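Local coordinates for protein decapping nuclease RAI1 (Candida albicans, PDB 5BUD) that removes non-canonical 5' caps such as NAD from RNA, using divalent metal ions, and binds and stimulates the exoribonuclease RAT1, at residues K343-L351 with S363-R374; T212-V220 with Y329-N337. All coordinates share one frame; numbering follows the deposited sequence.

Contact 1: residues K343-L351 with S363-R374; sequences KDEIKSYRL and SETDSETNEKLR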
loop_
_atom_site.group_PDB
_atom_site.type_symbol
_atom_site.label_atom_id
_atom_site.label_comp_id
_atom_site.label_asym_id
_atom_site.label_seq_id
_atom_site.Cartn_x
_atom_site.Cartn_y
_atom_site.Cartn_z
ATOM N N LYS A 343 -25.217 9.216 5.035
ATOM C CA LYS A 343 -25.781 10.558 5.141
ATOM C C LYS A 343 -25.774 11.085 6.586
ATOM O O LYS A 343 -25.992 12.278 6.818
ATOM C CB LYS A 343 -27.196 10.541 4.551
ATOM C CG LYS A 343 -27.211 10.175 3.068
ATOM C CD LYS A 343 -28.311 9.180 2.732
ATOM C CE LYS A 343 -28.762 9.292 1.284
ATOM N NZ LYS A 343 -29.847 8.325 0.974
ATOM N N ASP A 344 -25.509 10.213 7.555
ATOM C CA ASP A 344 -25.495 10.635 8.955
ATOM C C ASP A 344 -24.108 11.080 9.410
ATOM O O ASP A 344 -23.275 10.271 9.794
ATOM C CB ASP A 344 -26.031 9.526 9.846
ATOM C CG ASP A 344 -26.034 9.902 11.297
ATOM O OD1 ASP A 344 -25.550 11.002 11.666
ATOM O OD2 ASP A 344 -26.521 9.077 12.075
ATOM N N GLU A 345 -23.894 12.385 9.384
ATOM C CA GLU A 345 -22.604 12.988 9.687
ATOM C C GLU A 345 -22.465 13.320 11.159
ATOM O O GLU A 345 -21.635 14.127 11.549
ATOM C CB GLU A 345 -22.432 14.235 8.836
ATOM C CG GLU A 345 -22.499 13.889 7.362
ATOM C CD GLU A 345 -22.398 15.076 6.460
ATOM O OE1 GLU A 345 -22.636 14.877 5.260
ATOM O OE2 GLU A 345 -22.070 16.181 6.950
ATOM N N ILE A 346 -23.283 12.665 11.967
ATOM C CA ILE A 346 -23.396 12.967 13.381
ATOM C C ILE A 346 -22.436 12.075 14.183
ATOM O O ILE A 346 -22.156 12.325 15.358
ATOM C CB ILE A 346 -24.888 12.822 13.799
ATOM C CG1 ILE A 346 -25.370 14.101 14.455
ATOM C CG2 ILE A 346 -25.159 11.556 14.584
ATOM C CD1 ILE A 346 -25.506 15.225 13.450
ATOM N N LYS A 347 -21.898 11.052 13.532
ATOM C CA LYS A 347 -20.986 10.149 14.211
ATOM C C LYS A 347 -19.956 9.496 13.308
ATOM O O LYS A 347 -19.932 9.733 12.100
ATOM C CB LYS A 347 -21.765 9.107 14.999
ATOM C CG LYS A 347 -22.945 8.480 14.306
ATOM C CD LYS A 347 -23.968 8.181 15.392
ATOM C CE LYS A 347 -24.869 7.017 15.057
ATOM N NZ LYS A 347 -26.009 7.011 16.028
ATOM N N SER A 348 -19.076 8.738 13.959
ATOM C CA SER A 348 -17.980 8.002 13.327
ATOM C C SER A 348 -17.899 6.632 13.991
ATOM O O SER A 348 -18.487 6.416 15.082
ATOM C CB SER A 348 -16.682 8.732 13.583
ATOM O OG SER A 348 -16.696 10.029 13.048
ATOM N N TYR A 349 -17.135 5.735 13.362
ATOM C CA TYR A 349 -17.027 4.341 13.782
ATOM C C TYR A 349 -15.587 3.802 13.813
ATOM O O TYR A 349 -14.741 4.199 13.010
ATOM C CB TYR A 349 -17.847 3.447 12.851
ATOM C CG TYR A 349 -19.235 3.973 12.658
ATOM C CD1 TYR A 349 -20.307 3.505 13.431
ATOM C CD2 TYR A 349 -19.475 4.959 11.728
ATOM C CE1 TYR A 349 -21.588 4.021 13.254
ATOM C CE2 TYR A 349 -20.742 5.481 11.549
ATOM C CZ TYR A 349 -21.794 5.015 12.304
ATOM O OH TYR A 349 -23.039 5.556 12.068
ATOM N N ARG A 350 -15.362 2.867 14.732
ATOM C CA ARG A 350 -14.174 2.042 14.763
ATOM C C ARG A 350 -14.509 0.785 14.010
ATOM O O ARG A 350 -15.514 0.155 14.290
ATOM C CB ARG A 350 -13.841 1.604 16.181
ATOM C CG ARG A 350 -13.218 2.658 17.059
ATOM C CD ARG A 350 -12.479 1.995 18.212
ATOM N NE ARG A 350 -11.215 2.668 18.423
ATOM C CZ ARG A 350 -11.090 3.894 18.928
ATOM N NH1 ARG A 350 -12.159 4.607 19.302
ATOM N NH2 ARG A 350 -9.879 4.415 19.052
ATOM N N LEU A 351 -13.668 0.421 13.051
ATOM C CA LEU A 351 -13.756 -0.864 12.388
ATOM C C LEU A 351 -12.547 -1.648 12.886
ATOM O O LEU A 351 -11.422 -1.206 12.725
ATOM C CB LEU A 351 -13.691 -0.690 10.869
ATOM C CG LEU A 351 -13.653 -1.922 9.967
ATOM C CD1 LEU A 351 -14.808 -2.858 10.222
ATOM C CD2 LEU A 351 -13.657 -1.490 8.508
ATOM N N SER A 363 -18.194 -0.347 15.576
ATOM C CA SER A 363 -18.843 0.252 16.737
ATOM C C SER A 363 -18.686 1.769 16.683
ATOM O O SER A 363 -17.735 2.285 16.091
ATOM C CB SER A 363 -18.270 -0.332 18.042
ATOM O OG SER A 363 -16.854 -0.240 18.093
ATOM N N GLU A 364 -19.618 2.477 17.307
ATOM C CA GLU A 364 -19.595 3.921 17.294
ATOM C C GLU A 364 -18.454 4.431 18.150
ATOM O O GLU A 364 -18.199 3.914 19.252
ATOM C CB GLU A 364 -20.926 4.442 17.847
ATOM C CG GLU A 364 -21.257 5.886 17.561
ATOM C CD GLU A 364 -22.599 6.275 18.181
ATOM O OE1 GLU A 364 -23.568 5.478 18.085
ATOM O OE2 GLU A 364 -22.667 7.366 18.776
ATOM N N THR A 365 -17.774 5.464 17.667
ATOM C CA THR A 365 -16.766 6.120 18.470
ATOM C C THR A 365 -17.402 7.033 19.536
ATOM O O THR A 365 -18.586 7.368 19.482
ATOM C CB THR A 365 -15.834 7.009 17.634
ATOM O OG1 THR A 365 -16.587 8.109 17.096
ATOM C CG2 THR A 365 -15.179 6.213 16.500
ATOM N N ASP A 366 -16.550 7.440 20.462
ATOM C CA ASP A 366 -16.833 8.466 21.468
ATOM C C ASP A 366 -17.009 9.836 20.760
ATOM O O ASP A 366 -16.373 10.112 19.704
ATOM C CB ASP A 366 -15.664 8.551 22.478
ATOM C CG ASP A 366 -14.758 7.281 22.489
ATOM O OD1 ASP A 366 -14.375 6.736 21.403
ATOM O OD2 ASP A 366 -14.399 6.844 23.601
ATOM N N SER A 367 -17.875 10.682 21.322
ATOM C CA SER A 367 -18.102 12.028 20.775
ATOM C C SER A 367 -16.797 12.779 20.530
ATOM O O SER A 367 -16.625 13.380 19.476
ATOM C CB SER A 367 -19.026 12.853 21.683
ATOM O OG SER A 367 -19.349 14.103 21.076
ATOM N N GLU A 368 -15.869 12.718 21.478
ATOM C CA GLU A 368 -14.604 13.464 21.394
ATOM C C GLU A 368 -13.737 12.977 20.206
ATOM O O GLU A 368 -13.028 13.755 19.558
ATOM C CB GLU A 368 -13.806 13.326 22.705
ATOM C CG GLU A 368 -14.412 14.019 23.932
ATOM C CD GLU A 368 -15.706 13.394 24.468
ATOM O OE1 GLU A 368 -16.001 12.195 24.199
ATOM O OE2 GLU A 368 -16.445 14.126 25.176
ATOM N N THR A 369 -13.801 11.677 19.944
ATOM C CA THR A 369 -13.073 11.052 18.828
ATOM C C THR A 369 -13.702 11.464 17.504
ATOM O O THR A 369 -12.995 11.862 16.580
ATOM C CB THR A 369 -13.078 9.519 18.990
ATOM O OG1 THR A 369 -12.396 9.189 20.209
ATOM C CG2 THR A 369 -12.388 8.846 17.824
ATOM N N ASN A 370 -15.032 11.421 17.436
ATOM C CA ASN A 370 -15.751 11.891 16.259
ATOM C C ASN A 370 -15.408 13.337 15.922
ATOM O O ASN A 370 -15.121 13.663 14.755
ATOM C CB ASN A 370 -17.251 11.732 16.443
ATOM C CG ASN A 370 -18.047 12.356 15.313
ATOM O OD1 ASN A 370 -18.106 11.820 14.210
ATOM N ND2 ASN A 370 -18.679 13.498 15.589
ATOM N N GLU A 371 -15.424 14.195 16.947
ATOM C CA GLU A 371 -15.029 15.601 16.785
ATOM C C GLU A 371 -13.613 15.746 16.264
ATOM O O GLU A 371 -13.392 16.528 15.345
ATOM C CB GLU A 371 -15.176 16.422 18.086
ATOM C CG GLU A 371 -16.268 17.479 18.018
ATOM C CD GLU A 371 -17.651 16.888 17.854
ATOM O OE1 GLU A 371 -18.518 17.561 17.265
ATOM O OE2 GLU A 371 -17.872 15.747 18.313
ATOM N N LYS A 372 -12.654 15.029 16.837
ATOM C CA LYS A 372 -11.283 15.117 16.329
ATOM C C LYS A 372 -11.215 14.689 14.867
ATOM O O LYS A 372 -10.523 15.315 14.063
ATOM C CB LYS A 372 -10.307 14.282 17.153
ATOM C CG LYS A 372 -9.946 14.919 18.483
ATOM C CD LYS A 372 -9.038 14.021 19.309
ATOM C CE LYS A 372 -9.826 12.992 20.102
ATOM N NZ LYS A 372 -8.943 12.296 21.082
ATOM N N LEU A 373 -11.933 13.617 14.538
ATOM C CA LEU A 373 -11.868 13.066 13.189
ATOM C C LEU A 373 -12.353 14.101 12.181
ATOM O O LEU A 373 -11.741 14.310 11.110
ATOM C CB LEU A 373 -12.675 11.764 13.089
ATOM C CG LEU A 373 -11.943 10.539 13.684
ATOM C CD1 LEU A 373 -12.858 9.337 13.782
ATOM C CD2 LEU A 373 -10.679 10.203 12.893
ATOM N N ARG A 374 -13.445 14.755 12.545
ATOM C CA ARG A 374 -14.147 15.654 11.633
ATOM C C ARG A 374 -13.559 17.061 11.631
ATOM O O ARG A 374 -13.867 17.822 10.745
ATOM C CB ARG A 374 -15.627 15.695 11.977
ATOM C CG ARG A 374 -16.338 14.390 11.684
ATOM C CD ARG A 374 -17.815 14.464 12.032
ATOM N NE ARG A 374 -18.497 13.207 11.691
ATOM C CZ ARG A 374 -18.873 12.854 10.464
ATOM N NH1 ARG A 374 -18.676 13.670 9.445
ATOM N NH2 ARG A 374 -19.458 11.681 10.253
HETATM O O HOH W 1 -20.290 15.285 13.891
HETATM O O HOH W 2 -19.373 8.797 16.996
HETATM O O HOH W 3 -15.391 -2.051 16.460
#

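Contact 2: residues T212-V220 with Y329-N337; sequences TGIGNVKLV and YGAVVDWLN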
loop_
_atom_site.group_PDB
_atom_site.type_symbol
_atom_site.label_atom_id
_atom_site.label_comp_id
_atom_site.label_asym_id
_atom_site.label_seq_id
_atom_site.Cartn_x
_atom_site.Cartn_y
_atom_site.Cartn_z
ATOM N N THR A 212 -11.679 2.248 -8.404
ATOM C CA THR A 212 -11.880 0.824 -8.735
ATOM C C THR A 212 -13.222 0.392 -8.124
ATOM O O THR A 212 -13.995 1.214 -7.618
ATOM C CB THR A 212 -10.695 -0.044 -8.237
ATOM O OG1 THR A 212 -10.744 -1.393 -8.781
ATOM C CG2 THR A 212 -10.656 -0.078 -6.702
ATOM N N GLY A 213 -13.528 -0.893 -8.212
ATOM C CA GLY A 213 -14.765 -1.376 -7.650
ATOM C C GLY A 213 -14.706 -2.875 -7.473
ATOM O O GLY A 213 -13.808 -3.530 -7.993
ATOM N N ILE A 214 -15.656 -3.391 -6.701
ATOM C CA ILE A 214 -15.895 -4.837 -6.589
ATOM C C ILE A 214 -17.356 -5.006 -6.238
ATOM O O ILE A 214 -17.894 -4.227 -5.433
ATOM C CB ILE A 214 -14.971 -5.519 -5.565
ATOM C CG1 ILE A 214 -15.262 -7.020 -5.495
ATOM C CG2 ILE A 214 -15.074 -4.875 -4.183
ATOM C CD1 ILE A 214 -14.160 -7.790 -4.810
ATOM N N GLY A 215 -18.013 -5.968 -6.889
ATOM C CA GLY A 215 -19.469 -6.090 -6.790
ATOM C C GLY A 215 -20.091 -4.784 -7.268
ATOM O O GLY A 215 -19.722 -4.264 -8.311
ATOM N N ASN A 216 -21.002 -4.220 -6.490
ATOM C CA ASN A 216 -21.587 -2.945 -6.852
ATOM C C ASN A 216 -21.034 -1.794 -6.011
ATOM O O ASN A 216 -21.649 -0.743 -5.944
ATOM C CB ASN A 216 -23.120 -3.016 -6.737
ATOM C CG ASN A 216 -23.580 -3.445 -5.349
ATOM O OD1 ASN A 216 -23.084 -2.946 -4.334
ATOM N ND2 ASN A 216 -24.525 -4.379 -5.299
ATOM N N VAL A 217 -19.877 -1.975 -5.378
ATOM C CA VAL A 217 -19.286 -0.911 -4.547
ATOM C C VAL A 217 -18.159 -0.198 -5.283
ATOM O O VAL A 217 -17.377 -0.829 -5.969
ATOM C CB VAL A 217 -18.766 -1.465 -3.208
ATOM C CG1 VAL A 217 -18.188 -0.333 -2.348
ATOM C CG2 VAL A 217 -19.894 -2.139 -2.458
ATOM N N LYS A 218 -18.087 1.127 -5.144
ATOM C CA LYS A 218 -17.007 1.912 -5.741
ATOM C C LYS A 218 -16.013 2.365 -4.677
ATOM O O LYS A 218 -16.415 2.843 -3.603
ATOM C CB LYS A 218 -17.577 3.136 -6.471
ATOM C CG LYS A 218 -18.340 2.799 -7.753
ATOM C CD LYS A 218 -17.626 1.749 -8.601
ATOM C CE LYS A 218 -18.388 1.376 -9.873
ATOM N NZ LYS A 218 -19.361 0.271 -9.606
ATOM N N LEU A 219 -14.726 2.202 -4.979
ATOM C CA LEU A 219 -13.662 2.620 -4.062
ATOM C C LEU A 219 -12.637 3.478 -4.748
ATOM O O LEU A 219 -12.253 3.182 -5.861
ATOM C CB LEU A 219 -12.932 1.428 -3.477
ATOM C CG LEU A 219 -13.813 0.455 -2.692
ATOM C CD1 LEU A 219 -14.128 -0.725 -3.589
ATOM C CD2 LEU A 219 -13.082 0.011 -1.425
ATOM N N VAL A 220 -12.194 4.520 -4.045
ATOM C CA VAL A 220 -11.049 5.315 -4.444
ATOM C C VAL A 220 -9.918 4.999 -3.478
ATOM O O VAL A 220 -10.117 5.075 -2.268
ATOM C CB VAL A 220 -11.424 6.808 -4.426
ATOM C CG1 VAL A 220 -10.189 7.703 -4.576
ATOM C CG2 VAL A 220 -12.437 7.059 -5.531
ATOM N N TYR A 329 -12.973 -10.055 0.787
ATOM C CA TYR A 329 -12.841 -8.589 0.595
ATOM C C TYR A 329 -14.171 -8.041 0.078
ATOM O O TYR A 329 -14.681 -7.055 0.615
ATOM C CB TYR A 329 -11.658 -8.299 -0.351
ATOM C CG TYR A 329 -11.566 -6.923 -0.969
ATOM C CD1 TYR A 329 -11.226 -5.807 -0.211
ATOM C CD2 TYR A 329 -11.736 -6.752 -2.339
ATOM C CE1 TYR A 329 -11.112 -4.551 -0.810
ATOM C CE2 TYR A 329 -11.617 -5.515 -2.933
ATOM C CZ TYR A 329 -11.314 -4.418 -2.169
ATOM O OH TYR A 329 -11.202 -3.193 -2.788
ATOM N N GLY A 330 -14.765 -8.719 -0.904
ATOM C CA GLY A 330 -16.059 -8.310 -1.445
ATOM C C GLY A 330 -17.199 -8.306 -0.427
ATOM O O GLY A 330 -18.050 -7.415 -0.448
ATOM N N ALA A 331 -17.198 -9.281 0.479
ATOM C CA ALA A 331 -18.183 -9.350 1.561
ATOM C C ALA A 331 -17.989 -8.176 2.525
ATOM O O ALA A 331 -18.947 -7.499 2.894
ATOM C CB ALA A 331 -18.045 -10.666 2.287
ATOM N N VAL A 332 -16.737 -7.912 2.894
ATOM C CA VAL A 332 -16.435 -6.788 3.791
ATOM C C VAL A 332 -16.951 -5.472 3.211
ATOM O O VAL A 332 -17.663 -4.754 3.888
ATOM C CB VAL A 332 -14.926 -6.647 4.083
ATOM C CG1 VAL A 332 -14.617 -5.331 4.806
ATOM C CG2 VAL A 332 -14.436 -7.812 4.916
ATOM N N VAL A 333 -16.569 -5.131 1.978
ATOM C CA VAL A 333 -16.885 -3.786 1.442
ATOM C C VAL A 333 -18.380 -3.606 1.164
ATOM O O VAL A 333 -18.927 -2.520 1.385
ATOM C CB VAL A 333 -16.061 -3.419 0.189
ATOM C CG1 VAL A 333 -14.573 -3.428 0.542
ATOM C CG2 VAL A 333 -16.393 -4.347 -0.971
ATOM N N ASP A 334 -19.048 -4.663 0.699
ATOM C CA ASP A 334 -20.497 -4.640 0.635
ATOM C C ASP A 334 -21.150 -4.421 2.023
ATOM O O ASP A 334 -22.116 -3.679 2.140
ATOM C CB ASP A 334 -21.050 -5.911 -0.005
ATOM C CG ASP A 334 -22.547 -5.814 -0.239
ATOM O OD1 ASP A 334 -22.972 -5.126 -1.202
ATOM O OD2 ASP A 334 -23.291 -6.391 0.570
ATOM N N TRP A 335 -20.607 -5.047 3.062
ATOM C CA TRP A 335 -21.124 -4.885 4.432
ATOM C C TRP A 335 -20.952 -3.428 4.871
ATOM O O TRP A 335 -21.925 -2.774 5.286
ATOM C CB TRP A 335 -20.412 -5.877 5.363
ATOM C CG TRP A 335 -20.756 -5.828 6.821
ATOM C CD1 TRP A 335 -21.938 -6.201 7.417
ATOM C CD2 TRP A 335 -19.874 -5.452 7.880
ATOM N NE1 TRP A 335 -21.838 -6.065 8.776
ATOM C CE2 TRP A 335 -20.584 -5.598 9.087
ATOM C CE3 TRP A 335 -18.550 -5.004 7.923
ATOM C CZ2 TRP A 335 -20.013 -5.302 10.330
ATOM C CZ3 TRP A 335 -17.982 -4.698 9.169
ATOM C CH2 TRP A 335 -18.719 -4.854 10.352
ATOM N N LEU A 336 -19.757 -2.878 4.695
ATOM C CA LEU A 336 -19.554 -1.460 5.001
ATOM C C LEU A 336 -20.520 -0.553 4.209
ATOM O O LEU A 336 -21.039 0.429 4.748
ATOM C CB LEU A 336 -18.121 -1.031 4.712
ATOM C CG LEU A 336 -17.026 -1.649 5.560
ATOM C CD1 LEU A 336 -15.663 -1.310 4.964
ATOM C CD2 LEU A 336 -17.139 -1.175 7.000
ATOM N N ASN A 337 -20.755 -0.899 2.954
ATOM C CA ASN A 337 -21.552 -0.069 2.056
ATOM C C ASN A 337 -23.056 -0.094 2.335
ATOM O O ASN A 337 -23.760 0.801 1.892
ATOM C CB ASN A 337 -21.303 -0.464 0.594
ATOM C CG ASN A 337 -21.800 0.582 -0.387
ATOM O OD1 ASN A 337 -21.478 1.772 -0.270
ATOM N ND2 ASN A 337 -22.613 0.156 -1.339
HETATM O O HOH W 4 -11.037 -3.790 -5.928
HETATM O O HOH W 5 -18.606 -6.207 -3.058
HETATM O O HOH W 6 -21.212 -5.335 -3.482
HETATM O O HOH W 7 -23.048 -2.313 -1.467
#

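Contact 1: residues K343-L351 with S363-R374
The guanidinium of Arg-374 carries Glu-345 O on one face, 3.2 Å from Arg-374 CZ and over the centre of the group, while Lys-347 O and the amide oxygen of Asn-370 sit at its edge. This is where a beta hairpin, strands 349-354 and 359-364, runs on into helix 367-377, and the arginine ties that helix to the loop leading into the hairpin. At the edge, Arg-374 NH2 gives Lys-347 O a nearly straight bond of 2.7 Å (168° at the hydrogen) that lies in the guanidinium plane. NH2 also bonds to Pro-127 O of the neighbouring strand 121-128. Arg-374 NE turns back one helical turn to Asn-370 OD1, 2.9 Å away, and together with the NH2 bonds this fixes the rotation of the group.

Asn-370 OD1 accepts a second hydrogen bond, from Ser-348 OG at 2.6 Å, in the carbonyl plane and on a lone pair. A chi1 of 173° puts CG of Asn-370 opposite the backbone N and aims the amide at the buried serine. A water joins Asn-370 ND2 to Glu-345 O.

In the hairpin itself, Arg-350 and Ser-363 form an antiparallel hydrogen-bonded pair, and Tyr-349 and Glu-364 the non-hydrogen-bonded pair beside it. Thr-365 N donates to Ser-348 O at 2.8 Å, and the CG2 methyl of the threonine lies against the backbone at Tyr-349 C. Outside, Lys-347 and Glu-364 cross at about a right angle, with a salt bridge between NZ and OE1. A long salt bridge links Arg-350 to Asp-366, their planes 79° apart, with 3.7 Å between Arg-350 NH1 and Asp-366 OD1.

Contact 2: residues T212-V220 with Y329-N337
Ile-214 reaches the helix with two carbons: CD1 lies 3.6 Å from CD2 of the Tyr-329 ring, and CG2 lies 3.5 Å from Val-333 CG2. With its CG1 anti to the backbone N (chi1 -180°), the longer branch extends toward Tyr-329 and past Gly-330, where Ile-214 CD1 comes within 3.9 Å of the glycine CA. The side chains of Leu-219 and Tyr-329 come from opposite directions, both leucine methyls near the hydroxyl, and Leu-219 CD2 also meets Val-333 CG1. Farther along the helix, Val-217 CG2 slides past Asn-337, 3.7 Å from Asn-337 ND2.

Around this apolar patch, water does the polar joining. One water donates to both Asn-216 OD1 and Asp-334 OD1, bridging the turn to the helix; another accepts from Asn-216 N and may donate to Asp-334 OD1. Asn-337 OD1 is hydrogen-bonded to Lys-342 NZ.

Backbone hydrogen bonds pair Ile-214 with Val-217 across a type II' turn, with Gly-215 at positive phi. On the helix, Tyr-329 also touches Met-107 and Leu-111 of helix 104-112. Strand 217-220 runs nearly perpendicular to helix 329-337, 96° between their directions and 9.2 Å between axes. Here a helix packs across the tip of a beta hairpin in the PD-(D/E)XK nuclease fold, whose strand 217-228 carries the manganese ligands Glu-224 and Asp-226 farther on.

Both segments of contact 2 precede those of contact 1 in the chain, and the centres of the two contacts lie 21 Å apart. Helix 322-339, which supplies 329-337 to contact 2, is followed directly by strand 349-354, the start of the hairpin in contact 1. The two meet where Leu-351 packs on Leu-336 and Trp-335, with 3.8 Å between Leu-351 CD2 and Leu-336 CD2. One helix thus has strand 205-214 and strand 217-228 beside one flank and the hairpin 349-364 beside another. All four segments belong to the RAI1-like PD-(D/E)XK nuclease fold. Contact 2 bears on the hairpin whose second strand leads to the metal site, whereas contact 1 lies away from the metal and substrate sites.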